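Local atomic coordinates of autophagy-related protein 9 (Schizosaccharomyces pombe, PDB entry 7D0I), a protein that scrambles phospholipids between the two membrane leaflets as a homotrimer and supplies membrane for the growing autophagosome. Residues L452-A461 with F596-N606; P565-I573 with W583-V592. The protein carries 1 engineered substitution. All blocks are in the same frame, centred on the assembly; numbering follows the deposited sequence.

Contact 1. Residues L452-A461 with F596-N606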
loop_
_atom_site.group_PDB
_atom_site.type_symbol
_atom_site.label_atom_id
_atom_site.label_comp_id
_atom_site.label_asym_id
_atom_site.label_seq_id
_atom_site.Cartn_x
_atom_site.Cartn_y
_atom_site.Cartn_z
ATOM N N LEU A 452 26.687 -37.066 7.440
ATOM C CA LEU A 452 28.063 -36.668 7.185
ATOM C C LEU A 452 28.156 -35.415 6.333
ATOM O O LEU A 452 29.141 -34.679 6.434
ATOM C CB LEU A 452 28.826 -37.806 6.500
ATOM C CG LEU A 452 30.356 -37.730 6.449
ATOM C CD1 LEU A 452 30.936 -39.120 6.565
ATOM C CD2 LEU A 452 30.839 -37.068 5.171
ATOM N N SER A 453 27.149 -35.155 5.505
ATOM C CA SER A 453 27.100 -33.956 4.684
ATOM C C SER A 453 26.373 -32.807 5.364
ATOM O O SER A 453 25.929 -31.877 4.682
ATOM C CB SER A 453 26.434 -34.263 3.342
ATOM O OG SER A 453 26.134 -33.066 2.647
ATOM N N THR A 454 26.222 -32.851 6.684
ATOM C CA THR A 454 25.614 -31.740 7.397
ATOM C C THR A 454 26.556 -30.549 7.355
ATOM O O THR A 454 27.674 -30.618 7.870
ATOM C CB THR A 454 25.308 -32.126 8.836
ATOM O OG1 THR A 454 24.187 -33.016 8.861
ATOM C CG2 THR A 454 24.983 -30.899 9.647
ATOM N N ARG A 455 26.113 -29.467 6.735
ATOM C CA ARG A 455 26.938 -28.286 6.573
ATOM C C ARG A 455 26.561 -27.227 7.596
ATOM O O ARG A 455 25.399 -27.084 7.976
ATOM C CB ARG A 455 26.804 -27.728 5.160
ATOM C CG ARG A 455 27.237 -28.696 4.086
ATOM C CD ARG A 455 26.878 -28.195 2.707
ATOM N NE ARG A 455 27.894 -27.309 2.159
ATOM C CZ ARG A 455 28.806 -27.693 1.277
ATOM N NH1 ARG A 455 28.813 -28.941 0.848
ATOM N NH2 ARG A 455 29.700 -26.835 0.821
ATOM N N ARG A 456 27.574 -26.496 8.047
ATOM C CA ARG A 456 27.428 -25.424 9.013
ATOM C C ARG A 456 28.357 -24.293 8.608
ATOM O O ARG A 456 29.290 -24.488 7.829
ATOM C CB ARG A 456 27.754 -25.901 10.429
ATOM C CG ARG A 456 26.812 -26.943 10.977
ATOM C CD ARG A 456 25.572 -26.309 11.549
ATOM N NE ARG A 456 24.588 -27.294 11.975
ATOM C CZ ARG A 456 23.575 -27.710 11.223
ATOM N NH1 ARG A 456 23.410 -27.225 10.002
ATOM N NH2 ARG A 456 22.727 -28.610 11.694
ATOM N N TYR A 457 28.099 -23.103 9.137
ATOM C CA TYR A 457 28.971 -21.972 8.869
ATOM C C TYR A 457 30.242 -22.086 9.690
ATOM O O TYR A 457 30.204 -22.435 10.871
ATOM C CB TYR A 457 28.273 -20.653 9.189
ATOM C CG TYR A 457 27.055 -20.367 8.355
ATOM C CD1 TYR A 457 27.165 -20.019 7.025
ATOM C CD2 TYR A 457 25.797 -20.418 8.906
ATOM C CE1 TYR A 457 26.056 -19.755 6.270
ATOM C CE2 TYR A 457 24.686 -20.150 8.158
ATOM C CZ TYR A 457 24.820 -19.820 6.845
ATOM O OH TYR A 457 23.705 -19.554 6.104
ATOM N N THR A 458 31.372 -21.790 9.064
ATOM C CA THR A 458 32.634 -21.805 9.774
ATOM C C THR A 458 32.657 -20.693 10.816
ATOM O O THR A 458 31.950 -19.697 10.682
ATOM C CB THR A 458 33.795 -21.634 8.808
ATOM O OG1 THR A 458 33.727 -20.338 8.211
ATOM C CG2 THR A 458 33.724 -22.668 7.726
ATOM N N PRO A 459 33.453 -20.846 11.875
ATOM C CA PRO A 459 33.523 -19.788 12.890
ATOM C C PRO A 459 33.933 -18.437 12.350
ATOM O O PRO A 459 33.601 -17.422 12.964
ATOM C CB PRO A 459 34.557 -20.329 13.876
ATOM C CG PRO A 459 34.414 -21.780 13.766
ATOM C CD PRO A 459 34.151 -22.060 12.323
ATOM N N LEU A 460 34.646 -18.383 11.230
ATOM C CA LEU A 460 34.963 -17.104 10.616
ATOM C C LEU A 460 33.803 -16.571 9.796
ATOM O O LEU A 460 33.694 -15.358 9.604
ATOM C CB LEU A 460 36.197 -17.236 9.737
ATOM C CG LEU A 460 36.683 -15.964 9.065
ATOM C CD1 LEU A 460 37.242 -15.019 10.085
ATOM C CD2 LEU A 460 37.716 -16.303 8.031
ATOM N N ALA A 461 32.936 -17.448 9.301
ATOM C CA ALA A 461 31.735 -16.987 8.626
ATOM C C ALA A 461 30.739 -16.397 9.599
ATOM O O ALA A 461 29.907 -15.586 9.199
ATOM C CB ALA A 461 31.080 -18.131 7.868
ATOM N N PHE A 596 30.726 -19.101 -1.327
ATOM C CA PHE A 596 29.743 -19.372 -0.291
ATOM C C PHE A 596 29.939 -20.744 0.331
ATOM O O PHE A 596 29.604 -20.942 1.497
ATOM C CB PHE A 596 28.333 -19.255 -0.845
ATOM C CG PHE A 596 27.275 -19.446 0.189
ATOM C CD1 PHE A 596 26.638 -20.657 0.329
ATOM C CD2 PHE A 596 26.934 -18.419 1.038
ATOM C CE1 PHE A 596 25.675 -20.830 1.283
ATOM C CE2 PHE A 596 25.974 -18.593 1.991
ATOM C CZ PHE A 596 25.342 -19.796 2.113
ATOM N N CYS A 597 30.472 -21.701 -0.418
ATOM C CA CYS A 597 30.791 -22.985 0.179
ATOM C C CYS A 597 32.106 -22.959 0.936
ATOM O O CYS A 597 32.373 -23.872 1.721
ATOM C CB CYS A 597 30.822 -24.076 -0.887
ATOM S SG CYS A 597 29.204 -24.762 -1.271
ATOM N N SER A 598 32.941 -21.946 0.709
ATOM C CA SER A 598 34.031 -21.704 1.643
ATOM C C SER A 598 33.511 -21.146 2.960
ATOM O O SER A 598 34.102 -21.396 4.014
ATOM C CB SER A 598 35.050 -20.743 1.047
ATOM O OG SER A 598 34.624 -19.407 1.217
ATOM N N LEU A 599 32.415 -20.387 2.920
ATOM C CA LEU A 599 31.804 -19.893 4.152
ATOM C C LEU A 599 30.929 -20.935 4.835
ATOM O O LEU A 599 30.823 -20.935 6.060
ATOM C CB LEU A 599 30.957 -18.658 3.867
ATOM C CG LEU A 599 31.661 -17.380 3.441
ATOM C CD1 LEU A 599 30.680 -16.498 2.732
ATOM C CD2 LEU A 599 32.213 -16.679 4.648
ATOM N N TYR A 600 30.300 -21.815 4.069
ATOM C CA TYR A 600 29.303 -22.769 4.549
ATOM C C TYR A 600 29.852 -24.163 4.294
ATOM O O TYR A 600 29.570 -24.763 3.259
ATOM C CB TYR A 600 28.007 -22.517 3.824
ATOM C CG TYR A 600 26.846 -23.425 4.112
ATOM C CD1 TYR A 600 26.142 -23.326 5.290
ATOM C CD2 TYR A 600 26.401 -24.319 3.168
ATOM C CE1 TYR A 600 25.065 -24.125 5.536
ATOM C CE2 TYR A 600 25.327 -25.120 3.407
ATOM C CZ TYR A 600 24.663 -25.021 4.592
ATOM O OH TYR A 600 23.586 -25.829 4.835
ATOM N N SER A 601 30.631 -24.681 5.234
ATOM C CA SER A 601 31.434 -25.870 5.004
ATOM C C SER A 601 30.761 -27.096 5.598
ATOM O O SER A 601 29.668 -27.029 6.153
ATOM C CB SER A 601 32.830 -25.695 5.593
ATOM O OG SER A 601 33.545 -24.671 4.932
ATOM N N TYR A 602 31.426 -28.237 5.471
ATOM C CA TYR A 602 30.978 -29.448 6.132
ATOM C C TYR A 602 31.330 -29.392 7.607
ATOM O O TYR A 602 32.333 -28.798 8.001
ATOM C CB TYR A 602 31.620 -30.683 5.508
ATOM C CG TYR A 602 31.168 -30.982 4.105
ATOM C CD1 TYR A 602 29.912 -31.497 3.859
ATOM C CD2 TYR A 602 32.013 -30.773 3.028
ATOM C CE1 TYR A 602 29.500 -31.776 2.586
ATOM C CE2 TYR A 602 31.609 -31.049 1.750
ATOM C CZ TYR A 602 30.352 -31.552 1.534
ATOM O OH TYR A 602 29.940 -31.831 0.256
ATOM N N ARG A 603 30.503 -30.028 8.430
ATOM C CA ARG A 603 30.763 -30.001 9.862
ATOM C C ARG A 603 32.040 -30.750 10.214
ATOM O O ARG A 603 32.753 -30.358 11.144
ATOM C CB ARG A 603 29.573 -30.577 10.617
ATOM C CG ARG A 603 29.775 -30.650 12.105
ATOM C CD ARG A 603 28.640 -31.389 12.762
ATOM N NE ARG A 603 27.436 -30.577 12.856
ATOM C CZ ARG A 603 26.267 -31.030 13.287
ATOM N NH1 ARG A 603 26.143 -32.297 13.655
ATOM N NH2 ARG A 603 25.220 -30.223 13.344
ATOM N N ILE A 604 32.363 -31.811 9.477
ATOM C CA ILE A 604 33.577 -32.565 9.768
ATOM C C ILE A 604 34.812 -31.758 9.389
ATOM O O ILE A 604 35.835 -31.802 10.079
ATOM C CB ILE A 604 33.534 -33.928 9.055
ATOM C CG1 ILE A 604 34.816 -34.708 9.317
ATOM C CG2 ILE A 604 33.299 -33.753 7.571
ATOM C CD1 ILE A 604 35.009 -35.073 10.768
ATOM N N VAL A 605 34.733 -30.998 8.298
ATOM C CA VAL A 605 35.827 -30.099 7.947
ATOM C C VAL A 605 35.976 -29.019 9.007
ATOM O O VAL A 605 37.096 -28.628 9.366
ATOM C CB VAL A 605 35.591 -29.495 6.554
ATOM C CG1 VAL A 605 36.673 -28.505 6.229
ATOM C CG2 VAL A 605 35.551 -30.587 5.520
ATOM N N ASN A 606 34.855 -28.522 9.527
ATOM C CA ASN A 606 34.915 -27.554 10.611
ATOM C C ASN A 606 35.594 -28.144 11.835
ATOM O O ASN A 606 36.333 -27.447 12.529
ATOM C CB ASN A 606 33.516 -27.065 10.966
ATOM C CG ASN A 606 32.901 -26.227 9.881
ATOM O OD1 ASN A 606 33.561 -25.868 8.914
ATOM N ND2 ASN A 606 31.631 -25.900 10.039
#

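Contact 2. Residues P565-I573 with W583-V592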
loop_
_atom_site.group_PDB
_atom_site.type_symbol
_atom_site.label_atom_id
_atom_site.label_comp_id
_atom_site.label_asym_id
_atom_site.label_seq_id
_atom_site.Cartn_x
_atom_site.Cartn_y
_atom_site.Cartn_z
ATOM N N PRO A 565 19.516 -20.527 -9.199
ATOM C CA PRO A 565 20.502 -20.192 -8.164
ATOM C C PRO A 565 20.434 -18.757 -7.678
ATOM O O PRO A 565 20.729 -18.509 -6.505
ATOM C CB PRO A 565 21.838 -20.492 -8.850
ATOM C CG PRO A 565 21.545 -20.485 -10.289
ATOM C CD PRO A 565 20.159 -20.993 -10.433
ATOM N N GLU A 566 20.048 -17.802 -8.520
ATOM C CA GLU A 566 20.115 -16.408 -8.104
ATOM C C GLU A 566 19.062 -16.078 -7.054
ATOM O O GLU A 566 19.349 -15.364 -6.088
ATOM C CB GLU A 566 19.963 -15.485 -9.306
ATOM C CG GLU A 566 20.407 -14.068 -9.016
ATOM C CD GLU A 566 19.475 -13.029 -9.593
ATOM O OE1 GLU A 566 18.386 -13.401 -10.075
ATOM O OE2 GLU A 566 19.830 -11.834 -9.556
ATOM N N LYS A 567 17.840 -16.580 -7.214
ATOM C CA LYS A 567 16.834 -16.266 -6.206
ATOM C C LYS A 567 17.030 -17.087 -4.941
ATOM O O LYS A 567 16.687 -16.619 -3.853
ATOM C CB LYS A 567 15.426 -16.457 -6.764
ATOM C CG LYS A 567 15.155 -17.809 -7.352
ATOM C CD LYS A 567 13.718 -17.906 -7.828
ATOM C CE LYS A 567 12.741 -17.797 -6.669
ATOM N NZ LYS A 567 12.906 -18.906 -5.687
ATOM N N ALA A 568 17.616 -18.277 -5.050
ATOM C CA ALA A 568 18.037 -18.993 -3.852
ATOM C C ALA A 568 19.102 -18.212 -3.101
ATOM O O ALA A 568 19.060 -18.106 -1.870
ATOM C CB ALA A 568 18.553 -20.379 -4.222
ATOM N N LEU A 569 20.059 -17.639 -3.827
ATOM C CA LEU A 569 21.093 -16.848 -3.180
ATOM C C LEU A 569 20.513 -15.601 -2.534
ATOM O O LEU A 569 20.935 -15.213 -1.444
ATOM C CB LEU A 569 22.174 -16.473 -4.185
ATOM C CG LEU A 569 23.357 -15.713 -3.605
ATOM C CD1 LEU A 569 23.975 -16.477 -2.457
ATOM C CD2 LEU A 569 24.376 -15.471 -4.676
ATOM N N ARG A 570 19.553 -14.953 -3.185
ATOM C CA ARG A 570 18.938 -13.789 -2.562
ATOM C C ARG A 570 18.138 -14.183 -1.328
ATOM O O ARG A 570 18.118 -13.450 -0.332
ATOM C CB ARG A 570 18.068 -13.051 -3.575
ATOM C CG ARG A 570 18.879 -12.266 -4.593
ATOM C CD ARG A 570 18.007 -11.489 -5.554
ATOM N NE ARG A 570 17.509 -12.330 -6.635
ATOM C CZ ARG A 570 16.479 -12.018 -7.411
ATOM N NH1 ARG A 570 15.825 -10.881 -7.221
ATOM N NH2 ARG A 570 16.095 -12.844 -8.373
ATOM N N ARG A 571 17.489 -15.346 -1.361
ATOM C CA ARG A 571 16.798 -15.845 -0.180
ATOM C C ARG A 571 17.769 -16.114 0.961
ATOM O O ARG A 571 17.423 -15.912 2.127
ATOM C CB ARG A 571 16.018 -17.109 -0.539
ATOM C CG ARG A 571 15.262 -17.759 0.597
ATOM C CD ARG A 571 14.166 -16.870 1.133
ATOM N NE ARG A 571 13.455 -17.498 2.241
ATOM C CZ ARG A 571 12.717 -16.840 3.126
ATOM N NH1 ARG A 571 12.596 -15.524 3.045
ATOM N NH2 ARG A 571 12.104 -17.496 4.100
ATOM N N VAL A 572 18.985 -16.565 0.648
ATOM C CA VAL A 572 20.009 -16.733 1.680
ATOM C C VAL A 572 20.443 -15.382 2.230
ATOM O O VAL A 572 20.559 -15.189 3.446
ATOM C CB VAL A 572 21.215 -17.504 1.124
ATOM C CG1 VAL A 572 22.287 -17.599 2.164
ATOM C CG2 VAL A 572 20.800 -18.869 0.696
ATOM N N ILE A 573 20.713 -14.434 1.335
ATOM C CA ILE A 573 21.252 -13.143 1.737
ATOM C C ILE A 573 20.248 -12.363 2.570
ATOM O O ILE A 573 20.632 -11.531 3.395
ATOM C CB ILE A 573 21.704 -12.369 0.488
ATOM C CG1 ILE A 573 22.912 -13.062 -0.127
ATOM C CG2 ILE A 573 22.064 -10.955 0.819
ATOM C CD1 ILE A 573 23.410 -12.417 -1.364
ATOM N N TRP A 583 29.825 -9.901 -5.822
ATOM C CA TRP A 583 28.715 -10.807 -6.078
ATOM C C TRP A 583 27.647 -10.146 -6.928
ATOM O O TRP A 583 27.015 -10.810 -7.753
ATOM C CB TRP A 583 28.086 -11.279 -4.772
ATOM C CG TRP A 583 28.856 -12.304 -4.037
ATOM C CD1 TRP A 583 30.133 -12.687 -4.270
ATOM C CD2 TRP A 583 28.391 -13.088 -2.940
ATOM N NE1 TRP A 583 30.499 -13.661 -3.382
ATOM C CE2 TRP A 583 29.445 -13.923 -2.552
ATOM C CE3 TRP A 583 27.186 -13.160 -2.245
ATOM C CZ2 TRP A 583 29.332 -14.823 -1.504
ATOM C CZ3 TRP A 583 27.077 -14.051 -1.207
ATOM C CH2 TRP A 583 28.140 -14.873 -0.848
ATOM N N SER A 584 27.433 -8.839 -6.745
ATOM C CA SER A 584 26.309 -8.158 -7.369
ATOM C C SER A 584 26.353 -8.216 -8.888
ATOM O O SER A 584 25.334 -7.955 -9.537
ATOM C CB SER A 584 26.257 -6.702 -6.911
ATOM O OG SER A 584 25.210 -6.001 -7.555
ATOM N N ASP A 585 27.504 -8.543 -9.471
ATOM C CA ASP A 585 27.551 -8.780 -10.908
ATOM C C ASP A 585 26.895 -10.109 -11.255
ATOM O O ASP A 585 25.893 -10.154 -11.977
ATOM C CB ASP A 585 28.998 -8.750 -11.401
ATOM C CG ASP A 585 29.103 -8.791 -12.918
ATOM O OD1 ASP A 585 29.265 -7.716 -13.533
ATOM O OD2 ASP A 585 29.017 -9.894 -13.498
ATOM N N ASN A 586 27.434 -11.204 -10.728
ATOM C CA ASN A 586 27.023 -12.549 -11.116
ATOM C C ASN A 586 26.615 -13.346 -9.885
ATOM O O ASN A 586 27.411 -14.105 -9.337
ATOM C CB ASN A 586 28.144 -13.232 -11.860
ATOM C CG ASN A 586 29.497 -12.898 -11.291
ATOM O OD1 ASN A 586 29.711 -11.798 -10.791
ATOM N ND2 ASN A 586 30.421 -13.844 -11.359
ATOM N N MET A 587 25.359 -13.202 -9.471
ATOM C CA MET A 587 24.840 -14.014 -8.383
ATOM C C MET A 587 24.374 -15.380 -8.855
ATOM O O MET A 587 24.111 -16.253 -8.024
ATOM C CB MET A 587 23.702 -13.278 -7.678
ATOM C CG MET A 587 24.148 -11.982 -7.033
ATOM S SD MET A 587 22.840 -11.117 -6.164
ATOM C CE MET A 587 22.451 -12.312 -4.908
ATOM N N HIS A 588 24.272 -15.579 -10.159
ATOM C CA HIS A 588 24.043 -16.882 -10.759
ATOM C C HIS A 588 25.318 -17.693 -10.882
ATOM O O HIS A 588 25.262 -18.847 -11.314
ATOM C CB HIS A 588 23.445 -16.698 -12.148
ATOM C CG HIS A 588 24.243 -15.776 -13.013
ATOM N ND1 HIS A 588 25.507 -16.084 -13.462
ATOM C CD2 HIS A 588 23.969 -14.538 -13.483
ATOM C CE1 HIS A 588 25.974 -15.082 -14.179
ATOM N NE2 HIS A 588 25.059 -14.129 -14.210
ATOM N N SER A 589 26.457 -17.119 -10.516
ATOM C CA SER A 589 27.736 -17.663 -10.923
ATOM C C SER A 589 28.059 -18.932 -10.150
ATOM O O SER A 589 27.399 -19.292 -9.177
ATOM C CB SER A 589 28.836 -16.627 -10.720
ATOM O OG SER A 589 30.024 -17.009 -11.383
ATOM N N LYS A 590 29.091 -19.620 -10.620
ATOM C CA LYS A 590 29.646 -20.760 -9.913
ATOM C C LYS A 590 30.768 -20.349 -8.977
ATOM O O LYS A 590 30.985 -21.005 -7.956
ATOM C CB LYS A 590 30.164 -21.791 -10.917
ATOM C CG LYS A 590 30.560 -23.114 -10.311
ATOM C CD LYS A 590 29.357 -23.850 -9.781
ATOM C CE LYS A 590 29.763 -25.199 -9.240
ATOM N NZ LYS A 590 30.622 -25.916 -10.216
ATOM N N ALA A 591 31.483 -19.272 -9.300
ATOM C CA ALA A 591 32.499 -18.758 -8.391
ATOM C C ALA A 591 31.871 -18.243 -7.104
ATOM O O ALA A 591 32.434 -18.419 -6.014
ATOM C CB ALA A 591 33.300 -17.655 -9.077
ATOM N N VAL A 592 30.710 -17.600 -7.212
ATOM C CA VAL A 592 29.989 -17.173 -6.021
ATOM C C VAL A 592 29.628 -18.371 -5.162
ATOM O O VAL A 592 29.701 -18.316 -3.932
ATOM C CB VAL A 592 28.744 -16.366 -6.417
ATOM C CG1 VAL A 592 27.827 -16.213 -5.241
ATOM C CG2 VAL A 592 29.157 -15.024 -6.931
#

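Contact 1. Residues L452-A461 with F596-N606
Strands 455-457 and 600-602 run antiparallel side by side, their short axes 135° apart and 4.4 Å at closest approach. Arg456 and Ser601 form the hydrogen-bonded pair: Arg456 N donates to Ser601 O at 2.9 Å, and the return bond from Ser601 N to Arg456 O is weak. The pairing extends past both ends, with Arg603 N bound to Thr454 O at 2.9 Å and Thr458 N to Leu599 O at 3.2 Å. The result is a two-stranded antiparallel sheet, probably on the cytoplasmic side, where strand 600-602 joins helix 591-599 to helix 603-624, most of which is inferred to be intramembrane.

Arg455 threads between two tyrosines; Arg455 CB sits over the face of the Tyr600 ring, 3.8 Å from the centroid, a CH-pi contact. A bend at chi3 (86°) swings the guanidinium across, placing Arg455 CZ 4.4 Å from the Tyr602 ring centroid and 17° off its normal, a cation-pi contact; NE donates to Tyr600 O, from above the carbonyl plane. Beyond Tyr600, the Tyr457 ring lies obliquely to it, and the hydroxyls of Tyr457 and Tyr600 are hydrogen-bonded to Ser482 and Ser487. Arg456 leaves the sheet on the face that carries Ser601, and its side chain runs alongside that of Arg603, at the next helix's start; Glu559 of the second subunit forms a salt bridge with Arg603 and a long, weak ion pair with Arg456, probably offsetting their like charge.

Contact 2. Residues P565-I573 with W583-V592
Met587 reaches along helix 565-576 and Leu569 crosses it at about a right angle, so that the methionine methyl lies against the leucine branch. The thioether chain leaves its backbone extended (chi2 -179°) and turns at chi3 (63°), bringing CE among three residues of the helix. Met587 CE lies 3.7 Å from Leu569 CD2 and meets Ile573 CD1 tip to tip at 3.7 Å. Met587 CE also touches Arg570 CG, at 3.6 Å, so the aliphatic part of the arginine adds to the apolar surface. Nearer the backbone, Met587 CB packs on Glu566 CG at 3.6 Å; the Glu566 carboxylate makes a salt bridge to Arg570 within its own helix.

Leu569 divides its two methyls. Leu569 CD1 approaches Trp583 CZ3 obliquely, at 4.1 Å, whereas Leu569 CD2 packs against Val592 CG1 at 3.6 Å. The indole is approached from two directions: Val592 CG1 stands 3.8 Å above the Trp583 plane, over the centre of one face, while Ile573 CD1 comes in at the edge, 3.9 Å from Trp583 CE3. Tyr489 of helix 483-489 also touches Leu569 and Val592. At the other end, Pro565 and His588 abut the third subunit, and His588 ND1 makes a weak hydrogen bond to Asp296 of the third subunit.

With no hydrogen bond between the segments, apolar side chains close a helix-connection-helix unit in a region inferred to be cytoplasmic: the connection runs back along helix 565-576 to its start, where Met587 and His588 lie beside Glu566, and helix 591-599 then sets off in broadly the same direction, beside a subunit interface of the trimer.

Contact 2 lies between the two halves of contact 1 in sequence, and the pair share helix 591-599: its start carries Val592, its end Phe596 and Leu599, before strand 600-602 begins. Their centres are 18 Å apart, yet Phe596 bridges them, Phe596 CZ lying 3.8 Å from Val572 CG1. Contact 2 is the more buried, with six of nine touching residues enclosed, and is apolar between its segments; contact 1 is partly buried and combines backbone hydrogen bonds with arginine-tyrosine contacts. Each also borders a different neighbour in the trimer, contact 1 meeting its own chiefly by charge, contact 2 by packing and weak hydrogen bonds.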